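PDB 5VIP: MdcE from Pseudomonas aeruginosa, which is the gamma subunit of a biotin-independent malonate decarboxylase and probably acts as a transferase in the decarboxylation of malonyl-S-ACP. Local coordinates for residues A[147-152]-A[248-253]. Numbering follows the deposited sequence.
Sequences PLIGLL and GEALAD
Pro147, just ahead of strand 148-152, meets Leu251 on helix 237-254 through one edge of its ring: CB and CG both lie 3.6 Å from Leu251 CD1. The two side chains cross at a slant. Leu251 leaves the helix across the line to the strand; its first torsion sets CG anti to the backbone N (chi1 179°), and CD1, beyond it, then meets the proline. Ile149 reaches the helix with its longer branch. CG2 takes the position anti to the backbone N, while CG1 stands anti to the carbonyl carbon (chi1 -59°) and the extended chi2 of 164° carries CD1 outward to the helix surface. There CD1 lies 3.8 Å from Ala250 CB and 3.8 Å from Leu251 N, with Leu251 CB at 4.3 Å. Beside the small Ala250, the isoleucine tip lies close to the helix backbone. Leu247 and Ile254 add further contacts to Ile149 from neighbouring turns, and Ile172 of the adjacent parallel strand touches both Ile149 and Ala250. All four touching residues are buried, and the side-chain contacts are all apolar, with no hydrogen bond between the segments. The arrangement is a helix packed by aliphatic side chains on one face of a mainly parallel sheet, consistent with the crotonase-like fold known from carboxyltransferase subunits.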
ATOM      1  N   PRO A 147      12.524  14.014  -2.905  1.00 20.74           N
ATOM      2  CA  PRO A 147      13.187  12.928  -2.187  1.00 21.69           C
ATOM      3  C   PRO A 147      12.339  12.511  -0.995  1.00 22.63           C
ATOM      4  O   PRO A 147      11.962  13.361  -0.187  1.00 26.19           O
ATOM      5  CB  PRO A 147      14.521  13.549  -1.745  1.00 25.13           C
ATOM      6  CG  PRO A 147      14.720  14.731  -2.670  1.00 25.74           C
ATOM      7  CD  PRO A 147      13.338  15.242  -2.945  1.00 25.54           C
ATOM      8  N   LEU A 148      12.016  11.224  -0.908  1.00 18.48           N
ATOM      9  CA  LEU A 148      11.317  10.688   0.255  1.00 19.67           C
ATOM     10  C   LEU A 148      12.243   9.808   1.049  1.00 17.65           C
ATOM     11  O   LEU A 148      12.841   8.875   0.503  1.00 21.82           O
ATOM     12  CB  LEU A 148      10.103   9.848  -0.133  1.00 20.10           C
ATOM     13  CG  LEU A 148       8.753  10.467  -0.426  1.00 22.64           C
ATOM     14  CD1 LEU A 148       8.867  11.419  -1.610  1.00 25.60           C
ATOM     15  CD2 LEU A 148       7.797   9.313  -0.738  1.00 18.74           C
ATOM     16  N   ILE A 149      12.332  10.083   2.340  1.00 19.80           N
ATOM     17  CA  ILE A 149      13.124   9.264   3.239  1.00 19.98           C
ATOM     18  C   ILE A 149      12.252   8.800   4.378  1.00 19.28           C
ATOM     19  O   ILE A 149      11.576   9.612   5.031  1.00 15.98           O
ATOM     20  CB  ILE A 149      14.353  10.040   3.802  1.00 20.41           C
ATOM     21  CG1 ILE A 149      15.254  10.508   2.654  1.00 20.42           C
ATOM     22  CG2 ILE A 149      15.134   9.166   4.744  1.00 20.66           C
ATOM     23  CD1 ILE A 149      16.244  11.585   3.045  1.00 26.00           C
ATOM     24  N   GLY A 150      12.267   7.493   4.627  1.00 17.91           N
ATOM     25  CA  GLY A 150      11.526   6.941   5.745  1.00 16.31           C
ATOM     26  C   GLY A 150      12.458   6.656   6.915  1.00 19.82           C
ATOM     27  O   GLY A 150      13.395   5.872   6.778  1.00 19.12           O
ATOM     28  N   LEU A 151      12.198   7.276   8.065  1.00 17.04           N
ATOM     29  CA  LEU A 151      13.023   7.039   9.244  1.00 19.49           C
ATOM     30  C   LEU A 151      12.260   6.200  10.259  1.00 17.09           C
ATOM     31  O   LEU A 151      11.298   6.664  10.862  1.00 19.20           O
ATOM     32  CB  LEU A 151      13.466   8.365   9.866  1.00 20.87           C
ATOM     33  CG  LEU A 151      14.313   8.203  11.131  1.00 19.98           C
ATOM     34  CD1 LEU A 151      15.650   7.549  10.792  1.00 21.00           C
ATOM     35  CD2 LEU A 151      14.521   9.542  11.832  1.00 19.91           C
ATOM     36  N   LEU A 152      12.668   4.947  10.425  1.00 15.95           N
ATOM     37  CA  LEU A 152      11.944   4.044  11.315  1.00 15.10           C
ATOM     38  C   LEU A 152      12.496   4.157  12.728  1.00 21.05           C
ATOM     39  O   LEU A 152      13.593   3.677  12.982  1.00 20.02           O
ATOM     40  CB  LEU A 152      12.066   2.593  10.832  1.00 18.56           C
ATOM     41  CG  LEU A 152      11.839   2.320   9.335  1.00 23.28           C
ATOM     42  CD1 LEU A 152      11.687   0.830   9.062  1.00 20.66           C
ATOM     43  CD2 LEU A 152      10.659   3.099   8.794  1.00 21.43           C
ATOM     44  N   GLY A 248      21.004  13.534   5.754  1.00 27.04           N
ATOM     45  CA  GLY A 248      21.699  14.354   4.778  1.00 24.11           C
ATOM     46  C   GLY A 248      22.333  13.519   3.680  1.00 25.48           C
ATOM     47  O   GLY A 248      22.242  13.853   2.496  1.00 27.40           O
ATOM     48  N   GLU A 249      22.975  12.422   4.067  1.00 26.37           N
ATOM     49  CA  GLU A 249      23.607  11.549   3.087  1.00 29.79           C
ATOM     50  C   GLU A 249      22.577  10.796   2.227  1.00 26.84           C
ATOM     51  O   GLU A 249      22.806  10.552   1.044  1.00 25.12           O
ATOM     52  CB  GLU A 249      24.545  10.573   3.794  1.00 28.66           C
ATOM     53  CG  GLU A 249      25.736  11.291   4.426  1.00 34.85           C
ATOM     54  CD  GLU A 249      26.535  10.423   5.372  1.00 37.05           C
ATOM     55  OE1 GLU A 249      26.284   9.196   5.434  1.00 41.17           O
ATOM     56  OE2 GLU A 249      27.423  10.977   6.055  1.00 42.36           O
ATOM     57  N   ALA A 250      21.444  10.440   2.820  1.00 26.76           N
ATOM     58  CA  ALA A 250      20.372   9.799   2.064  1.00 24.83           C
ATOM     59  C   ALA A 250      19.846  10.763   1.005  1.00 25.21           C
ATOM     60  O   ALA A 250      19.671  10.398  -0.149  1.00 25.46           O
ATOM     61  CB  ALA A 250      19.257   9.342   2.998  1.00 26.06           C
ATOM     62  N   LEU A 251      19.640  12.011   1.414  1.00 25.50           N
ATOM     63  CA  LEU A 251      19.165  13.066   0.533  1.00 25.99           C
ATOM     64  C   LEU A 251      20.125  13.279  -0.635  1.00 28.68           C
ATOM     65  O   LEU A 251      19.714  13.334  -1.801  1.00 26.07           O
ATOM     66  CB  LEU A 251      18.979  14.357   1.335  1.00 24.49           C
ATOM     67  CG  LEU A 251      18.509  15.603   0.602  1.00 28.08           C
ATOM     68  CD1 LEU A 251      17.224  15.294  -0.142  1.00 30.81           C
ATOM     69  CD2 LEU A 251      18.295  16.742   1.592  1.00 31.45           C
ATOM     70  N   ALA A 252      21.412  13.383  -0.313  1.00 30.05           N
ATOM     71  CA  ALA A 252      22.454  13.509  -1.325  1.00 30.13           C
ATOM     72  C   ALA A 252      22.459  12.312  -2.265  1.00 25.71           C
ATOM     73  O   ALA A 252      22.622  12.467  -3.476  1.00 32.11           O
ATOM     74  CB  ALA A 252      23.831  13.670  -0.656  1.00 30.81           C
ATOM     75  N   ASP A 253      22.272  11.118  -1.706  1.00 28.21           N
ATOM     76  CA  ASP A 253      22.287   9.881  -2.487  1.00 29.06           C
ATOM     77  C   ASP A 253      21.100   9.775  -3.457  1.00 30.44           C
ATOM     78  O   ASP A 253      21.219   9.195  -4.537  1.00 28.90           O
ATOM     79  CB  ASP A 253      22.310   8.666  -1.545  1.00 27.08           C
ATOM     80  CG  ASP A 253      22.514   7.364  -2.286  1.00 36.17           C
ATOM     81  OD1 ASP A 253      23.662   7.080  -2.691  1.00 40.31           O
ATOM     82  OD2 ASP A 253      21.529   6.623  -2.472  1.00 30.36           O
TER